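Local coordinates for protein mandelate racemase/muconate lactonizing enzyme (Jannaschia sp., PDB 4J3Z) that is probably an isomerase of the enolase superfamily, by its kinship with mandelate racemase and muconate lactonizing enzyme, at residues V27-L38 with L98-A109; Y131-D139 with E148-A156. All coordinates share one frame; numbering follows the deposited sequence.

Contact 1: V27-L38 with L98-A109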
loop_
_atom_site.group_PDB
_atom_site.type_symbol
_atom_site.label_atom_id
_atom_site.label_comp_id
_atom_site.label_asym_id
_atom_site.label_seq_id
_atom_site.Cartn_x
_atom_site.Cartn_y
_atom_site.Cartn_z
ATOM N N VAL D 27 -38.359 -1.435 -25.713
ATOM C CA VAL D 27 -38.018 -1.614 -27.125
ATOM C C VAL D 27 -38.462 -3.000 -27.627
ATOM O O VAL D 27 -38.356 -3.997 -26.909
ATOM C CB VAL D 27 -36.502 -1.397 -27.398
ATOM C CG1 VAL D 27 -36.013 -0.081 -26.799
ATOM C CG2 VAL D 27 -35.655 -2.565 -26.898
ATOM N N ARG D 28 -38.979 -3.050 -28.849
ATOM C CA ARG D 28 -39.309 -4.322 -29.492
ATOM C C ARG D 28 -38.654 -4.396 -30.869
ATOM O O ARG D 28 -39.090 -3.725 -31.804
ATOM C CB ARG D 28 -40.825 -4.493 -29.611
ATOM C CG ARG D 28 -41.263 -5.823 -30.203
ATOM C CD ARG D 28 -42.578 -5.642 -30.937
ATOM N NE ARG D 28 -43.701 -6.112 -30.143
ATOM C CZ ARG D 28 -44.895 -5.532 -30.083
ATOM N NH1 ARG D 28 -45.142 -4.414 -30.762
ATOM N NH2 ARG D 28 -45.844 -6.074 -29.320
ATOM N N VAL D 29 -37.590 -5.195 -30.970
ATOM C CA VAL D 29 -36.838 -5.377 -32.215
ATOM C C VAL D 29 -37.389 -6.561 -33.017
ATOM O O VAL D 29 -37.568 -7.645 -32.461
ATOM C CB VAL D 29 -35.332 -5.614 -31.933
ATOM C CG1 VAL D 29 -34.566 -5.893 -33.224
ATOM C CG2 VAL D 29 -34.722 -4.425 -31.207
ATOM N N THR D 30 -37.633 -6.346 -34.315
ATOM C CA THR D 30 -38.023 -7.412 -35.256
ATOM C C THR D 30 -36.870 -7.762 -36.207
ATOM O O THR D 30 -36.138 -6.879 -36.672
ATOM C CB THR D 30 -39.259 -7.009 -36.105
ATOM O OG1 THR D 30 -40.370 -6.748 -35.248
ATOM C CG2 THR D 30 -39.666 -8.119 -37.086
ATOM N N THR D 31 -36.721 -9.052 -36.505
ATOM C CA THR D 31 -35.668 -9.526 -37.402
ATOM C C THR D 31 -36.124 -9.473 -38.850
ATOM O O THR D 31 -37.298 -9.201 -39.128
ATOM C CB THR D 31 -35.252 -10.969 -37.071
ATOM O OG1 THR D 31 -36.419 -11.798 -36.990
ATOM C CG2 THR D 31 -34.507 -11.021 -35.750
ATOM N N ASP D 32 -35.202 -9.732 -39.775
ATOM C CA ASP D 32 -35.574 -9.882 -41.183
ATOM C C ASP D 32 -36.524 -11.071 -41.391
ATOM O O ASP D 32 -37.483 -10.971 -42.181
ATOM C CB ASP D 32 -34.340 -9.951 -42.105
ATOM C CG ASP D 32 -33.392 -11.120 -41.781
ATOM O OD1 ASP D 32 -33.517 -11.779 -40.728
ATOM O OD2 ASP D 32 -32.501 -11.382 -42.608
ATOM N N THR D 33 -36.282 -12.155 -40.644
ATOM C CA THR D 33 -37.068 -13.405 -40.730
ATOM C C THR D 33 -38.343 -13.460 -39.876
ATOM O O THR D 33 -38.996 -14.510 -39.813
ATOM C CB THR D 33 -36.237 -14.644 -40.322
ATOM O OG1 THR D 33 -35.791 -14.498 -38.962
ATOM C CG2 THR D 33 -35.036 -14.868 -41.263
ATOM N N GLY D 34 -38.678 -12.370 -39.189
ATOM C CA GLY D 34 -39.967 -12.279 -38.495
ATOM C C GLY D 34 -40.047 -12.554 -37.000
ATOM O O GLY D 34 -41.145 -12.579 -36.441
ATOM N N LEU D 35 -38.905 -12.751 -36.344
ATOM C CA LEU D 35 -38.886 -12.922 -34.889
ATOM C C LEU D 35 -38.786 -11.563 -34.214
ATOM O O LEU D 35 -38.168 -10.646 -34.757
ATOM C CB LEU D 35 -37.719 -13.813 -34.437
ATOM C CG LEU D 35 -37.571 -15.241 -34.977
ATOM C CD1 LEU D 35 -36.158 -15.739 -34.699
ATOM C CD2 LEU D 35 -38.603 -16.189 -34.372
ATOM N N THR D 36 -39.388 -11.452 -33.028
ATOM C CA THR D 36 -39.404 -10.220 -32.245
ATOM C C THR D 36 -38.851 -10.451 -30.839
ATOM O O THR D 36 -39.137 -11.472 -30.198
ATOM C CB THR D 36 -40.831 -9.645 -32.096
ATOM O OG1 THR D 36 -41.648 -10.577 -31.378
ATOM C CG2 THR D 36 -41.478 -9.362 -33.459
ATOM N N GLY D 37 -38.075 -9.487 -30.360
ATOM C CA GLY D 37 -37.548 -9.530 -29.017
ATOM C C GLY D 37 -37.913 -8.281 -28.251
ATOM O O GLY D 37 -37.993 -7.196 -28.834
ATOM N N LEU D 38 -38.142 -8.440 -26.944
ATOM C CA LEU D 38 -38.399 -7.306 -26.060
ATOM C C LEU D 38 -37.167 -6.937 -25.244
ATOM O O LEU D 38 -36.402 -7.810 -24.834
ATOM C CB LEU D 38 -39.581 -7.585 -25.124
ATOM C CG LEU D 38 -41.013 -7.374 -25.636
ATOM C CD1 LEU D 38 -41.989 -7.684 -24.516
ATOM C CD2 LEU D 38 -41.238 -5.957 -26.150
ATOM N N LEU D 98 -31.771 -2.826 -26.095
ATOM C CA LEU D 98 -31.671 -3.518 -27.381
ATOM C C LEU D 98 -30.974 -4.877 -27.278
ATOM O O LEU D 98 -31.426 -5.851 -27.899
ATOM C CB LEU D 98 -30.979 -2.621 -28.407
ATOM C CG LEU D 98 -31.453 -1.158 -28.436
ATOM C CD1 LEU D 98 -30.498 -0.317 -29.273
ATOM C CD2 LEU D 98 -32.891 -1.024 -28.938
ATOM N N GLU D 99 -29.971 -4.974 -26.448
ATOM C CA GLU D 99 -29.265 -6.198 -26.200
ATOM C C GLU D 99 -30.131 -7.256 -25.560
ATOM O O GLU D 99 -30.087 -8.390 -25.942
ATOM C CB GLU D 99 -27.998 -5.896 -25.362
ATOM C CG GLU D 99 -27.063 -7.038 -25.093
ATOM C CD GLU D 99 -27.200 -7.624 -23.719
ATOM O OE1 GLU D 99 -28.278 -7.681 -23.162
ATOM O OE2 GLU D 99 -26.207 -8.030 -23.187
ATOM N N MET D 100 -30.922 -6.858 -24.586
ATOM C CA MET D 100 -31.963 -7.746 -24.035
ATOM C C MET D 100 -32.875 -8.280 -25.143
ATOM O O MET D 100 -33.231 -9.465 -25.152
ATOM C CB MET D 100 -32.836 -7.031 -23.008
ATOM C CG MET D 100 -32.148 -6.475 -21.767
ATOM S SD MET D 100 -33.445 -5.701 -20.798
ATOM C CE MET D 100 -32.546 -4.969 -19.435
ATOM N N ALA D 101 -33.247 -7.401 -26.077
ATOM C CA ALA D 101 -34.122 -7.769 -27.201
ATOM C C ALA D 101 -33.487 -8.838 -28.084
ATOM O O ALA D 101 -34.187 -9.712 -28.599
ATOM C CB ALA D 101 -34.498 -6.542 -28.028
ATOM N N CYS D 102 -32.167 -8.761 -28.248
ATOM C CA CYS D 102 -31.395 -9.786 -28.953
ATOM C C CYS D 102 -31.511 -11.148 -28.271
ATOM O O CYS D 102 -31.973 -12.104 -28.897
ATOM C CB CYS D 102 -29.925 -9.373 -29.088
ATOM S SG CYS D 102 -29.652 -7.996 -30.231
ATOM N N TRP D 103 -31.126 -11.228 -26.993
ATOM C CA TRP D 103 -31.251 -12.468 -26.208
ATOM C C TRP D 103 -32.662 -13.071 -26.262
ATOM O O TRP D 103 -32.827 -14.294 -26.203
ATOM C CB TRP D 103 -30.844 -12.234 -24.752
ATOM C CG TRP D 103 -29.373 -12.067 -24.536
ATOM C CD1 TRP D 103 -28.716 -10.918 -24.175
ATOM C CD2 TRP D 103 -28.372 -13.084 -24.649
ATOM N NE1 TRP D 103 -27.361 -11.161 -24.062
ATOM C CE2 TRP D 103 -27.125 -12.480 -24.359
ATOM C CE3 TRP D 103 -28.402 -14.445 -24.986
ATOM C CZ2 TRP D 103 -25.930 -13.194 -24.386
ATOM C CZ3 TRP D 103 -27.203 -15.153 -25.016
ATOM C CH2 TRP D 103 -25.990 -14.527 -24.717
ATOM N N ASP D 104 -33.674 -12.212 -26.363
ATOM C CA ASP D 104 -35.064 -12.660 -26.554
ATOM C C ASP D 104 -35.247 -13.320 -27.927
ATOM O O ASP D 104 -35.865 -14.379 -28.028
ATOM C CB ASP D 104 -36.046 -11.495 -26.363
ATOM C CG ASP D 104 -37.462 -11.957 -26.029
ATOM O OD1 ASP D 104 -37.620 -13.041 -25.411
ATOM O OD2 ASP D 104 -38.424 -11.233 -26.387
ATOM N N ILE D 105 -34.686 -12.708 -28.973
ATOM C CA ILE D 105 -34.724 -13.292 -30.329
ATOM C C ILE D 105 -33.883 -14.566 -30.425
ATOM O O ILE D 105 -34.243 -15.489 -31.147
ATOM C CB ILE D 105 -34.256 -12.292 -31.414
ATOM C CG1 ILE D 105 -35.262 -11.150 -31.574
ATOM C CG2 ILE D 105 -34.017 -13.003 -32.745
ATOM C CD1 ILE D 105 -34.701 -9.936 -32.275
ATOM N N LEU D 106 -32.767 -14.613 -29.703
ATOM C CA LEU D 106 -31.917 -15.807 -29.686
ATOM C C LEU D 106 -32.636 -16.978 -29.008
ATOM O O LEU D 106 -32.569 -18.118 -29.478
ATOM C CB LEU D 106 -30.579 -15.522 -28.996
ATOM C CG LEU D 106 -29.655 -14.433 -29.562
ATOM C CD1 LEU D 106 -28.318 -14.434 -28.825
ATOM C CD2 LEU D 106 -29.450 -14.590 -31.063
ATOM N N GLY D 107 -33.322 -16.688 -27.904
ATOM C CA GLY D 107 -34.138 -17.682 -27.208
ATOM C C GLY D 107 -35.293 -18.234 -28.038
ATOM O O GLY D 107 -35.633 -19.408 -27.926
ATOM N N LYS D 108 -35.888 -17.395 -28.886
ATOM C CA LYS D 108 -36.952 -17.846 -29.792
ATOM C C LYS D 108 -36.429 -18.630 -31.008
ATOM O O LYS D 108 -37.068 -19.603 -31.448
ATOM C CB LYS D 108 -37.814 -16.671 -30.249
ATOM C CG LYS D 108 -38.738 -16.122 -29.174
ATOM C CD LYS D 108 -39.475 -14.895 -29.675
ATOM C CE LYS D 108 -40.288 -14.257 -28.559
ATOM N NZ LYS D 108 -41.082 -13.096 -29.035
ATOM N N ALA D 109 -35.282 -18.208 -31.549
ATOM C CA ALA D 109 -34.641 -18.932 -32.651
ATOM C C ALA D 109 -34.183 -20.340 -32.241
ATOM O O ALA D 109 -34.345 -21.300 -33.001
ATOM C CB ALA D 109 -33.465 -18.138 -33.211
#

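Contact 2: Y131-D139 with E148-A156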
loop_
_atom_site.group_PDB
_atom_site.type_symbol
_atom_site.label_atom_id
_atom_site.label_comp_id
_atom_site.label_asym_id
_atom_site.label_seq_id
_atom_site.Cartn_x
_atom_site.Cartn_y
_atom_site.Cartn_z
ATOM N N TYR D 131 -39.646 -3.616 -1.915
ATOM C CA TYR D 131 -39.799 -2.425 -1.077
ATOM C C TYR D 131 -40.954 -2.662 -0.094
ATOM O O TYR D 131 -41.751 -3.578 -0.291
ATOM C CB TYR D 131 -40.102 -1.193 -1.935
ATOM C CG TYR D 131 -38.986 -0.175 -2.032
ATOM C CD1 TYR D 131 -38.715 0.694 -0.974
ATOM C CD2 TYR D 131 -38.221 -0.055 -3.203
ATOM C CE1 TYR D 131 -37.699 1.634 -1.062
ATOM C CE2 TYR D 131 -37.212 0.890 -3.306
ATOM C CZ TYR D 131 -36.948 1.727 -2.230
ATOM O OH TYR D 131 -35.943 2.664 -2.322
ATOM N N LEU D 132 -41.033 -1.843 0.956
ATOM C CA LEU D 132 -42.157 -1.887 1.897
ATOM C C LEU D 132 -43.205 -0.846 1.520
ATOM O O LEU D 132 -43.073 0.340 1.836
ATOM C CB LEU D 132 -41.690 -1.666 3.338
ATOM C CG LEU D 132 -40.998 -2.802 4.094
ATOM C CD1 LEU D 132 -40.706 -2.350 5.509
ATOM C CD2 LEU D 132 -41.850 -4.065 4.111
ATOM N N TYR D 133 -44.243 -1.307 0.838
ATOM C CA TYR D 133 -45.309 -0.451 0.356
ATOM C C TYR D 133 -46.460 -0.367 1.371
ATOM O O TYR D 133 -46.579 -1.234 2.245
ATOM C CB TYR D 133 -45.819 -0.997 -0.982
ATOM C CG TYR D 133 -44.750 -1.105 -2.057
ATOM C CD1 TYR D 133 -44.099 0.034 -2.536
ATOM C CD2 TYR D 133 -44.394 -2.346 -2.594
ATOM C CE1 TYR D 133 -43.131 -0.060 -3.518
ATOM C CE2 TYR D 133 -43.420 -2.450 -3.580
ATOM C CZ TYR D 133 -42.798 -1.302 -4.037
ATOM O OH TYR D 133 -41.835 -1.383 -5.011
ATOM N N PRO D 134 -47.297 0.690 1.272
ATOM C CA PRO D 134 -48.499 0.847 2.103
ATOM C C PRO D 134 -49.456 -0.346 2.062
ATOM O O PRO D 134 -49.870 -0.802 0.989
ATOM C CB PRO D 134 -49.180 2.077 1.499
ATOM C CG PRO D 134 -48.050 2.887 0.960
ATOM C CD PRO D 134 -47.038 1.896 0.458
ATOM N N GLU D 135 -49.778 -0.852 3.245
ATOM C CA GLU D 135 -50.843 -1.823 3.426
ATOM C C GLU D 135 -52.179 -1.078 3.181
ATOM O O GLU D 135 -52.267 0.122 3.448
ATOM C CB GLU D 135 -50.737 -2.377 4.849
ATOM C CG GLU D 135 -50.924 -3.876 5.032
ATOM C CD GLU D 135 -50.325 -4.725 3.926
ATOM O OE1 GLU D 135 -49.210 -4.422 3.448
ATOM O OE2 GLU D 135 -50.979 -5.720 3.542
ATOM N N PRO D 136 -53.215 -1.771 2.662
ATOM C CA PRO D 136 -54.412 -1.027 2.215
ATOM C C PRO D 136 -55.029 -0.093 3.267
ATOM O O PRO D 136 -55.704 0.881 2.908
ATOM C CB PRO D 136 -55.389 -2.138 1.844
ATOM C CG PRO D 136 -54.498 -3.274 1.427
ATOM C CD PRO D 136 -53.351 -3.219 2.403
ATOM N N HIS D 137 -54.763 -0.378 4.541
ATOM C CA HIS D 137 -55.349 0.338 5.662
ATOM C C HIS D 137 -54.425 1.425 6.213
ATOM O O HIS D 137 -54.666 1.974 7.293
ATOM C CB HIS D 137 -55.690 -0.662 6.764
ATOM C CG HIS D 137 -54.496 -1.162 7.513
ATOM N ND1 HIS D 137 -53.582 -2.037 6.960
ATOM C CD2 HIS D 137 -54.060 -0.906 8.767
ATOM C CE1 HIS D 137 -52.636 -2.296 7.843
ATOM N NE2 HIS D 137 -52.901 -1.621 8.947
ATOM N N HIS D 138 -53.359 1.723 5.473
ATOM C CA HIS D 138 -52.381 2.715 5.891
ATOM C C HIS D 138 -52.641 4.054 5.216
ATOM O O HIS D 138 -52.991 4.103 4.032
ATOM C CB HIS D 138 -50.959 2.252 5.557
ATOM C CG HIS D 138 -50.400 1.238 6.508
ATOM N ND1 HIS D 138 -49.636 0.171 6.090
ATOM C CD2 HIS D 138 -50.474 1.139 7.858
ATOM C CE1 HIS D 138 -49.268 -0.545 7.137
ATOM N NE2 HIS D 138 -49.765 0.019 8.221
ATOM N N ASP D 139 -52.471 5.133 5.978
ATOM C CA ASP D 139 -52.429 6.492 5.428
ATOM C C ASP D 139 -51.154 6.684 4.597
ATOM O O ASP D 139 -50.037 6.492 5.102
ATOM C CB ASP D 139 -52.488 7.529 6.563
ATOM C CG ASP D 139 -52.445 8.972 6.061
ATOM O OD1 ASP D 139 -52.146 9.207 4.868
ATOM O OD2 ASP D 139 -52.712 9.885 6.876
ATOM N N GLU D 148 -44.073 1.919 12.753
ATOM C CA GLU D 148 -45.130 0.964 13.084
ATOM C C GLU D 148 -45.837 0.462 11.817
ATOM O O GLU D 148 -46.067 -0.737 11.656
ATOM C CB GLU D 148 -46.124 1.596 14.066
ATOM C CG GLU D 148 -45.495 2.241 15.305
ATOM C CD GLU D 148 -44.643 3.473 14.988
ATOM O OE1 GLU D 148 -44.970 4.184 14.012
ATOM O OE2 GLU D 148 -43.636 3.730 15.704
ATOM N N MET D 149 -46.162 1.380 10.913
ATOM C CA MET D 149 -46.792 1.025 9.637
ATOM C C MET D 149 -45.858 0.194 8.746
ATOM O O MET D 149 -46.309 -0.705 8.039
ATOM C CB MET D 149 -47.267 2.281 8.905
ATOM C CG MET D 149 -48.377 3.020 9.631
ATOM S SD MET D 149 -48.963 4.497 8.781
ATOM C CE MET D 149 -49.453 5.472 10.198
ATOM N N ALA D 150 -44.561 0.502 8.788
ATOM C CA ALA D 150 -43.555 -0.273 8.071
ATOM C C ALA D 150 -43.380 -1.673 8.670
ATOM O O ALA D 150 -43.165 -2.639 7.931
ATOM C CB ALA D 150 -42.230 0.479 8.034
ATOM N N ALA D 151 -43.478 -1.784 9.997
ATOM C CA ALA D 151 -43.514 -3.092 10.668
ATOM C C ALA D 151 -44.723 -3.935 10.244
ATOM O O ALA D 151 -44.572 -5.109 9.901
ATOM C CB ALA D 151 -43.481 -2.931 12.187
ATOM N N GLU D 152 -45.912 -3.342 10.265
ATOM C CA GLU D 152 -47.125 -4.025 9.801
ATOM C C GLU D 152 -46.995 -4.485 8.351
ATOM O O GLU D 152 -47.283 -5.648 8.035
ATOM C CB GLU D 152 -48.355 -3.126 9.951
ATOM C CG GLU D 152 -48.740 -2.809 11.394
ATOM C CD GLU D 152 -49.976 -1.927 11.497
ATOM O OE1 GLU D 152 -50.572 -1.597 10.448
ATOM O OE2 GLU D 152 -50.372 -1.580 12.628
ATOM N N SER D 153 -46.560 -3.572 7.481
ATOM C CA SER D 153 -46.321 -3.889 6.069
ATOM C C SER D 153 -45.202 -4.924 5.882
ATOM O O SER D 153 -45.225 -5.695 4.917
ATOM C CB SER D 153 -46.001 -2.614 5.277
ATOM O OG SER D 153 -45.396 -2.905 4.016
ATOM N N ALA D 154 -44.225 -4.928 6.793
ATOM C CA ALA D 154 -43.170 -5.945 6.775
ATOM C C ALA D 154 -43.711 -7.307 7.180
ATOM O O ALA D 154 -43.429 -8.300 6.510
ATOM C CB ALA D 154 -42.001 -5.543 7.661
ATOM N N ALA D 155 -44.486 -7.346 8.270
ATOM C CA ALA D 155 -45.186 -8.570 8.696
ATOM C C ALA D 155 -46.017 -9.198 7.569
ATOM O O ALA D 155 -45.979 -10.413 7.380
ATOM C CB ALA D 155 -46.057 -8.307 9.927
ATOM N N ALA D 156 -46.740 -8.370 6.813
ATOM C CA ALA D 156 -47.550 -8.842 5.680
ATOM C C ALA D 156 -46.706 -9.537 4.607
ATOM O O ALA D 156 -47.110 -10.555 4.047
ATOM C CB ALA D 156 -48.353 -7.700 5.076
#

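Contact 1: V27-L38 with L98-A109
With chi1 at -158°, CG of Asp104 points away from the backbone N, and OD2 comes within 2.9 Å of Leu38 N. Leu38 N-H meets OD2 on its anti side. The other oxygen, OD1, accepts from Leu365 N, so both oxygens of the buried carboxylate are bonded. Lys108 keeps its chain extended beyond CG and lies over the same strand, where NZ donates to Thr36 O at 2.8 Å. Between these two bonds the helix comes very close. Gly37 CA sits 3.4 Å from Ala101 O in a nearly straight CA-H...O contact, and a side chain on Gly37 would run into that oxygen. Ile105 wedges into the hairpin. Its CD1 and CG2 meet Thr31 CG2 tip to tip, both at 3.6 Å, and CG2 also packs on Leu35 CD1. Farther along, Val29 CG2 rests on Ala101 CB, 3.8 Å away. The Leu98 and Val27 side chains cross at about a right angle, with Leu98 CD2 against Val27 CG2. Helix 89-109 thus packs on the antiparallel sheet 4-12, 24-31 and 36-41 of the N-terminal capping domain. Ile55 and Phe59 of helix 48-62 touch Leu98 beside it, and helix 71-80 meets Cys102 and Trp103.

Contact 2: Y131-D139 with E148-A156
Glu135 and Ser153 bring their CA atoms to 5.6 Å, where the loop passes the helix, and a type I turn from Glu135 to His138 then brings two histidines to Glu152. His137 NE2 and His138 NE2 both donate to Glu152 OE1, at 2.8 Å and 2.9 Å, and come from opposite faces of the carboxylate plane. His137 meets the oxygen on its syn side, while His138 meets it from above the plane. This double grip probably steadies the carboxylate and would favour its charged form. His138 is fixed at its other nitrogen too: ND1 accepts from Glu135 N at 3.0 Å. Its chi1 of -78°, with CG anti to the carbonyl carbon, swings the ring over Met149, whose CB is 3.7 Å from the ring centroid in a CH-pi contact. The opposite face meets the His137 ring toward its rim. Replacing His138 by alanine would probably leave Glu135 N without its acceptor, Glu152 OE1 with one donor fewer, and a gap above Met149. Ser153 OG donates to Tyr133 O at 2.7 Å, tying the loop to the middle of the helix segment. Leu132 CD2 packs on Ala154 CA at 3.5 Å. Glu135 lays its carboxylate by Ala156 CB and forms a salt bridge with Arg157. The arrangement joins the loop after strand 125-131 to helix 147-159, which leads to the parallel strand 164-167: a beta-alpha-beta crossover of the modified TIM barrel of the enolase superfamily.

Contact 1 and contact 2 lie on opposite sides of the chain's centre. Their centres are 39 Å apart, and their nearest atoms are about 18 Å apart, so they do not touch. They come in series along the chain: contact 1 closes at the end of helix 89-109, before strand 125-131 leads into contact 2. They share no helix, strand or sheet. Contact 1 lies within the N-terminal capping domain, where helix 89-109 packs on the three-stranded sheet. Contact 2 belongs to the barrel domain with its mixed sheet. Together they illustrate the two-domain plan of the enolase superfamily, in which active sites typically form between cap and barrel.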